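PDB 5GV0: lysosome-associated membrane glycoprotein 1 from Mus musculus, which is a major, heavily glycosylated protein of the lysosomal membrane and probably assembles with other copies of itself through its luminal domains. Local coordinates for residues Y7-T10 / T15-L18; I27-K32 / V37-N42; L60-E63 / A68-L71. One frame throughout, in Å; residues are numbered along the deposited sequence.

Contact 1: residues Y7-T10 / T15-L18; sequences YNVT and TCLL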
# COMPACT_ATOMS: atom_id res chain seq x y z
N TYR A 7 -3.29 -10.42 -2.73
CA TYR A 7 -3.73 -10.26 -1.35
C TYR A 7 -5.24 -10.37 -1.25
O TYR A 7 -5.97 -9.86 -2.10
CB TYR A 7 -3.28 -8.91 -0.78
CG TYR A 7 -1.80 -8.62 -0.93
CD1 TYR A 7 -0.90 -9.03 0.04
CD2 TYR A 7 -1.32 -7.92 -2.03
CE1 TYR A 7 0.45 -8.76 -0.08
CE2 TYR A 7 0.03 -7.65 -2.16
CZ TYR A 7 0.91 -8.07 -1.18
OH TYR A 7 2.25 -7.79 -1.31
N ASN A 8 -5.71 -11.04 -0.20
CA ASN A 8 -7.14 -11.18 0.08
C ASN A 8 -7.32 -10.95 1.58
O ASN A 8 -6.71 -11.65 2.38
CB ASN A 8 -7.64 -12.56 -0.35
CG ASN A 8 -9.06 -12.85 0.10
OD1 ASN A 8 -9.94 -12.00 -0.00
ND2 ASN A 8 -9.28 -14.06 0.59
N VAL A 9 -8.10 -9.95 1.96
CA VAL A 9 -8.40 -9.71 3.36
C VAL A 9 -9.88 -10.02 3.59
O VAL A 9 -10.74 -9.44 2.94
CB VAL A 9 -8.08 -8.26 3.79
CG1 VAL A 9 -8.46 -8.02 5.25
CG2 VAL A 9 -6.61 -7.95 3.56
N THR A 10 -10.15 -10.96 4.49
CA THR A 10 -11.52 -11.35 4.81
C THR A 10 -11.79 -11.21 6.30
O THR A 10 -10.93 -11.53 7.12
CB THR A 10 -11.80 -12.80 4.37
OG1 THR A 10 -11.58 -12.93 2.96
CG2 THR A 10 -13.25 -13.18 4.66
N THR A 15 -15.00 -10.83 2.26
CA THR A 15 -13.83 -10.16 1.69
C THR A 15 -14.00 -8.65 1.67
O THR A 15 -15.01 -8.14 1.19
CB THR A 15 -13.56 -10.67 0.27
OG1 THR A 15 -13.29 -12.08 0.32
CG2 THR A 15 -12.35 -9.98 -0.33
N CYS A 16 -13.02 -7.93 2.21
CA CYS A 16 -13.07 -6.48 2.22
C CYS A 16 -11.89 -5.85 1.49
O CYS A 16 -11.82 -4.64 1.35
CB CYS A 16 -13.12 -5.94 3.66
SG CYS A 16 -11.59 -6.13 4.59
N LEU A 17 -10.94 -6.67 1.04
CA LEU A 17 -9.85 -6.16 0.22
C LEU A 17 -9.37 -7.23 -0.73
O LEU A 17 -9.12 -8.36 -0.30
CB LEU A 17 -8.67 -5.68 1.08
CG LEU A 17 -7.51 -4.99 0.35
CD1 LEU A 17 -7.85 -3.55 -0.06
CD2 LEU A 17 -6.28 -5.01 1.23
N LEU A 18 -9.29 -6.89 -2.00
CA LEU A 18 -8.61 -7.70 -3.00
C LEU A 18 -7.54 -6.84 -3.61
O LEU A 18 -7.77 -5.67 -3.91
CB LEU A 18 -9.57 -8.18 -4.09
CG LEU A 18 -10.64 -9.18 -3.70
CD1 LEU A 18 -11.53 -9.42 -4.90
CD2 LEU A 18 -10.01 -10.48 -3.24
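Val-9 O is gripped by two successive peptide N-H groups of the facing strand. Cys-16 N makes the short bond, 2.8 Å to Val-9 O, arriving almost in line with the carbonyl bond (163° at the oxygen). Leu-17 N reaches the same Val-9 O only weakly, over 3.4 Å and along a more bent path. The CA of Thr-15 adds a C-H contact, 3.4 Å from Val-9 O. Because Cys-16 and Leu-17 together face the single residue Val-9, the arrangement is a classic beta bulge, and the antiparallel pairing slips by one residue before Thr-10 meets Thr-15. The N-H of Val-9 has a conventional partner: Val-9 N lies 2.9 Å from Leu-17 O, with a nearly straight N-H...O angle of 171°.

The two methyls of Val-9 serve different neighbours. CG1, anti to the backbone N (chi1 178°), stands 3.7 Å from Cys-16 SG, and CG2 touches Leu-17 CD2 at 3.8 Å. Cys-16 SG is joined to Cys-53 in a disulfide, and Leu-60 of strand 57-64 packs against both Val-9 and Leu-17.

Asn-8, Thr-10, Thr-15 and Leu-18 occupy the other face of the hairpin. The side chains of Asn-8 and Thr-15 cross at about a right angle; Asn-8 OD1 is in van der Waals contact with the methyl Thr-15 CG2, 3.2 Å away. Leu-18 CD2 also lies beside this amide oxygen. The hydroxyl of Thr-15 is hydrogen-bonded to Asp-150.

Chemically, the two faces differ: the one with Val-9 and Leu-17 is apolar and buried, the one with Asn-8, Thr-10 and Thr-15 largely polar and more exposed, with Leu-18 as its apolar member. The bulge lets one carbonyl take one strong and one weak N-H bond and sets the disulfide sulfur beside the buried valine.

Contact 2: residues I27-K32 / V37-N42; sequences ITYLKK and VTRAFN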
# COMPACT_ATOMS: atom_id res chain seq x y z
N ILE A 27 13.44 4.74 0.14
CA ILE A 27 13.77 5.43 1.38
C ILE A 27 15.14 6.09 1.34
O ILE A 27 16.14 5.49 0.94
CB ILE A 27 13.68 4.47 2.60
CG1 ILE A 27 13.94 5.24 3.89
CG2 ILE A 27 14.62 3.27 2.45
CD1 ILE A 27 13.35 4.58 5.11
N THR A 28 15.15 7.36 1.72
CA THR A 28 16.39 8.12 1.84
C THR A 28 16.70 8.28 3.32
O THR A 28 15.83 8.70 4.09
CB THR A 28 16.26 9.49 1.16
OG1 THR A 28 15.97 9.31 -0.23
CG2 THR A 28 17.54 10.29 1.31
N TYR A 29 17.91 7.93 3.73
CA TYR A 29 18.26 8.01 5.14
C TYR A 29 19.74 8.26 5.39
O TYR A 29 20.57 8.12 4.49
CB TYR A 29 17.81 6.73 5.86
CG TYR A 29 18.56 5.47 5.48
CD1 TYR A 29 18.20 4.74 4.35
CD2 TYR A 29 19.59 4.98 6.27
CE1 TYR A 29 18.86 3.57 4.01
CE2 TYR A 29 20.26 3.82 5.94
CZ TYR A 29 19.89 3.12 4.81
OH TYR A 29 20.55 1.95 4.47
N LEU A 30 20.05 8.64 6.62
CA LEU A 30 21.42 8.89 7.06
C LEU A 30 22.06 7.62 7.59
O LEU A 30 21.53 6.98 8.50
CB LEU A 30 21.44 9.96 8.15
CG LEU A 30 21.23 11.41 7.71
CD1 LEU A 30 21.10 12.32 8.92
CD2 LEU A 30 22.39 11.85 6.83
N LYS A 31 23.20 7.25 7.02
CA LYS A 31 23.95 6.09 7.49
C LYS A 31 24.77 6.44 8.73
O LYS A 31 24.86 7.61 9.11
CB LYS A 31 24.86 5.56 6.38
CG LYS A 31 24.13 5.16 5.11
CD LYS A 31 25.02 4.35 4.18
CE LYS A 31 26.24 5.14 3.74
NZ LYS A 31 27.18 4.29 2.97
N LYS A 32 25.36 5.42 9.36
CA LYS A 32 26.19 5.63 10.54
C LYS A 32 27.38 6.53 10.25
O LYS A 32 27.80 7.31 11.10
CB LYS A 32 26.69 4.30 11.09
CG LYS A 32 25.61 3.37 11.59
CD LYS A 32 26.21 2.20 12.35
CE LYS A 32 25.18 1.14 12.64
NZ LYS A 32 23.87 1.73 13.02
N VAL A 37 21.97 8.11 1.99
CA VAL A 37 21.83 7.11 0.94
C VAL A 37 20.34 6.91 0.61
O VAL A 37 19.47 7.12 1.46
CB VAL A 37 22.47 5.76 1.36
CG1 VAL A 37 21.64 5.07 2.43
CG2 VAL A 37 22.65 4.86 0.15
N THR A 38 20.06 6.54 -0.63
CA THR A 38 18.70 6.21 -1.06
C THR A 38 18.66 4.77 -1.54
O THR A 38 19.46 4.38 -2.39
CB THR A 38 18.23 7.16 -2.17
OG1 THR A 38 18.23 8.50 -1.67
CG2 THR A 38 16.83 6.79 -2.63
N ARG A 39 17.76 3.98 -0.97
CA ARG A 39 17.63 2.57 -1.33
C ARG A 39 16.19 2.19 -1.62
O ARG A 39 15.25 2.79 -1.08
CB ARG A 39 18.16 1.66 -0.21
CG ARG A 39 19.60 1.92 0.22
CD ARG A 39 20.10 0.78 1.11
NE ARG A 39 21.29 1.14 1.88
CZ ARG A 39 22.53 1.10 1.41
NH1 ARG A 39 23.54 1.45 2.19
NH2 ARG A 39 22.75 0.74 0.16
N ALA A 40 16.03 1.17 -2.46
CA ALA A 40 14.71 0.60 -2.72
C ALA A 40 14.58 -0.74 -2.05
O ALA A 40 15.48 -1.58 -2.10
CB ALA A 40 14.47 0.47 -4.21
N PHE A 41 13.43 -0.95 -1.40
CA PHE A 41 13.10 -2.22 -0.79
C PHE A 41 11.80 -2.72 -1.39
O PHE A 41 10.73 -2.14 -1.13
CB PHE A 41 12.98 -2.09 0.72
CG PHE A 41 14.27 -1.71 1.39
CD1 PHE A 41 15.18 -2.69 1.75
CD2 PHE A 41 14.57 -0.39 1.65
CE1 PHE A 41 16.38 -2.34 2.36
CE2 PHE A 41 15.76 -0.04 2.26
CZ PHE A 41 16.66 -1.03 2.61
N ASN A 42 11.88 -3.76 -2.21
CA ASN A 42 10.68 -4.31 -2.81
C ASN A 42 9.86 -5.08 -1.78
O ASN A 42 10.40 -5.80 -0.95
CB ASN A 42 11.03 -5.24 -3.97
CG ASN A 42 11.56 -4.48 -5.17
OD1 ASN A 42 11.44 -3.27 -5.26
ND2 ASN A 42 12.14 -5.21 -6.12
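Tyr-29 holds its CG between its own backbone N and carbonyl carbon (chi1 68°), and Val-37 places CG1 in the equivalent position, which brings that methyl over one face of the phenol ring. Val-37 CG1 lies 3.7 Å from the centroid of the Tyr-29 ring, a CH-pi contact offset toward the rim. From the next position on the same face of the strand, Arg-39 runs extended from CG to NE, and Arg-39 NE donates to Tyr-29 OH over 2.8 Å with 168° at the hydrogen. The phenol oxygen sits in the guanidinium plane, at its edge, although ring and guanidinium planes are turned 53° apart. Val-37 CG2 lies over the centre of one guanidinium face, so the valine's two methyls each lie against a different flat group.

Lys-31 comes across Val-37 at about a right angle and lays its aliphatic part on it, Lys-31 CG being 3.7 Å from Val-37 CG1. At the other end Ile-27 CG2 meets the edge of the Phe-41 ring, 3.5 Å from Phe-41 CE2. Thr-28 and Thr-38 pair on the reverse face, where the hydroxyls Thr-28 OG1 and Thr-38 OG1 share a 2.8 Å hydrogen bond. Two antiparallel hydrogen-bonded pairs, Ile-27 with Arg-39 and Tyr-29 with Val-37, each contribute two backbone bonds.

Asp-95 completes the polar cluster, taking a salt bridge from Arg-39 NH1 and a hydrogen bond with Tyr-29 OH. Since Tyr-29 OH accepts from Arg-39 NE, its own proton probably points to Asp-95. Lys-31 NZ stands 4.7 Å from Arg-39 NH1; Asp-95 may ease the closeness of these like charges, and Lys-31 NZ also has a long, weak ion pair with Asp-33. The hairpin end is thus tied laterally to the loop bearing Asp-95 by charge and hydrogen bonding.

Contact 3: residues L60-E63 / A68-L71; sequences LKVE and ALEL. With NAG (2-acetamido-2-deoxy-beta-D-glucopyranose), chain E.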
# COMPACT_ATOMS: atom_id res chain seq x y z
N LEU A 60 -4.17 -3.49 5.29
CA LEU A 60 -3.34 -4.58 4.80
C LEU A 60 -1.94 -4.39 5.34
O LEU A 60 -1.34 -3.33 5.15
CB LEU A 60 -3.32 -4.61 3.27
CG LEU A 60 -2.42 -5.68 2.64
CD1 LEU A 60 -2.99 -7.07 2.86
CD2 LEU A 60 -2.22 -5.40 1.17
N LYS A 61 -1.41 -5.40 6.03
CA LYS A 61 -0.06 -5.33 6.57
C LYS A 61 0.83 -6.40 5.93
O LYS A 61 0.48 -7.57 5.90
CB LYS A 61 -0.06 -5.50 8.08
CG LYS A 61 1.31 -5.30 8.72
CD LYS A 61 1.28 -5.54 10.21
CE LYS A 61 0.48 -4.49 10.95
NZ LYS A 61 0.66 -4.63 12.42
N VAL A 62 1.96 -5.96 5.40
CA VAL A 62 2.92 -6.85 4.78
C VAL A 62 4.25 -6.71 5.51
O VAL A 62 4.79 -5.61 5.65
CB VAL A 62 3.07 -6.57 3.26
CG1 VAL A 62 1.74 -6.77 2.56
CG2 VAL A 62 3.57 -5.16 3.00
N GLU A 63 4.77 -7.82 6.01
CA GLU A 63 5.92 -7.71 6.90
C GLU A 63 6.91 -8.86 6.79
O GLU A 63 6.60 -9.94 6.28
CB GLU A 63 5.44 -7.60 8.35
CG GLU A 63 4.60 -8.77 8.84
CD GLU A 63 3.94 -8.48 10.18
OE1 GLU A 63 4.61 -7.90 11.07
OE2 GLU A 63 2.76 -8.82 10.35
N ALA A 68 7.81 -3.70 8.59
CA ALA A 68 6.37 -3.88 8.52
C ALA A 68 5.75 -2.69 7.83
O ALA A 68 5.96 -1.54 8.24
CB ALA A 68 5.78 -4.08 9.92
N LEU A 69 5.00 -2.96 6.77
CA LEU A 69 4.30 -1.93 6.02
C LEU A 69 2.80 -2.13 6.15
O LEU A 69 2.30 -3.20 5.82
CB LEU A 69 4.69 -1.98 4.54
CG LEU A 69 3.85 -1.08 3.62
CD1 LEU A 69 4.17 0.39 3.85
CD2 LEU A 69 4.08 -1.45 2.15
N GLU A 70 2.08 -1.09 6.58
CA GLU A 70 0.63 -1.19 6.63
C GLU A 70 0.00 -0.14 5.74
O GLU A 70 0.34 1.05 5.81
CB GLU A 70 0.08 -1.04 8.05
CG GLU A 70 -1.45 -1.24 8.11
CD GLU A 70 -1.98 -1.22 9.53
OE1 GLU A 70 -2.01 -0.13 10.13
OE2 GLU A 70 -2.37 -2.29 10.04
N LEU A 71 -0.90 -0.59 4.88
CA LEU A 71 -1.69 0.27 4.04
C LEU A 71 -3.06 0.41 4.67
O LEU A 71 -3.66 -0.58 5.09
CB LEU A 71 -1.82 -0.29 2.63
CG LEU A 71 -0.52 -0.66 1.93
CD1 LEU A 71 -0.82 -1.19 0.54
CD2 LEU A 71 0.40 0.55 1.88
C1 NAG E . 5.07 -0.46 14.59
C2 NAG E . 3.73 -1.11 14.26
C3 NAG E . 2.68 -0.72 15.29
C4 NAG E . 3.18 -1.00 16.70
C5 NAG E . 4.54 -0.33 16.91
C6 NAG E . 5.15 -0.65 18.26
C7 NAG E . 3.13 -1.63 11.93
C8 NAG E . 2.70 -1.06 10.61
N2 NAG E . 3.30 -0.75 12.92
O3 NAG E . 1.49 -1.47 15.05
O4 NAG E . 2.26 -0.49 17.66
O5 NAG E . 5.46 -0.80 15.92
O6 NAG E . 5.57 -2.01 18.33
O7 NAG E . 3.31 -2.83 12.09
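Leu-60, Leu-69 and Val-62 have the most surface buried by the facing strand, although the side chain of Leu-60 comes no nearer than 4.4 Å to that strand. Leu-60 forms an antiparallel hydrogen-bonded pair with Leu-71, Leu-71 N donating to Leu-60 O over 2.8 Å and Leu-60 N to Leu-71 O over 3.0 Å. Val-62 and Leu-69 make the next such pair, with Val-62 N 2.8 Å from Leu-69 O. Their side chains lie alongside each other and point the same way. With Val-62 CG2 between the backbone N and the carbonyl carbon, this methyl rests 3.7 Å from Leu-69 CB.

On the opposite face Lys-61 crosses the direction of Glu-70, and Lys-61 NZ makes a weak hydrogen bond of 3.2 Å to O7 of an N-acetylglucosamine (NAG) of an attached glycan. Its acetamido methyl, C8, sits 3.7 Å from Glu-70 CB. Glu-70 OE1 turns instead to a salt bridge with Arg-88.

The hairpin lies inside an antiparallel sheet: strand 48-52 pairs with 57-64 on one side and strand 81-92 with 67-76 on the other. Its leucine and valine face packs against strands 5-11 and 14-30 of the second sheet.

In the fold
Strand 14-30 takes part in both contact 1 and contact 2, which lie on opposite sides of the chain's centre, about 31 Å apart between centres. Contact 3 belongs to the other sheet. It touches contact 1, about 14 Å away between centres, through packing of the two sheets: Tyr-7 CE1 is 3.5 Å from Val-62 CG1, and Leu-17 CD2 is 3.6 Å from Leu-60 CB. Contacts 2 and 3 do not touch, their nearest atoms being about 7 Å apart. N-linked sugars mark the outer surface: contact 3 borders one directly. In contact 1 the side chain of Cys-16 is about 6 Å from another bound NAG.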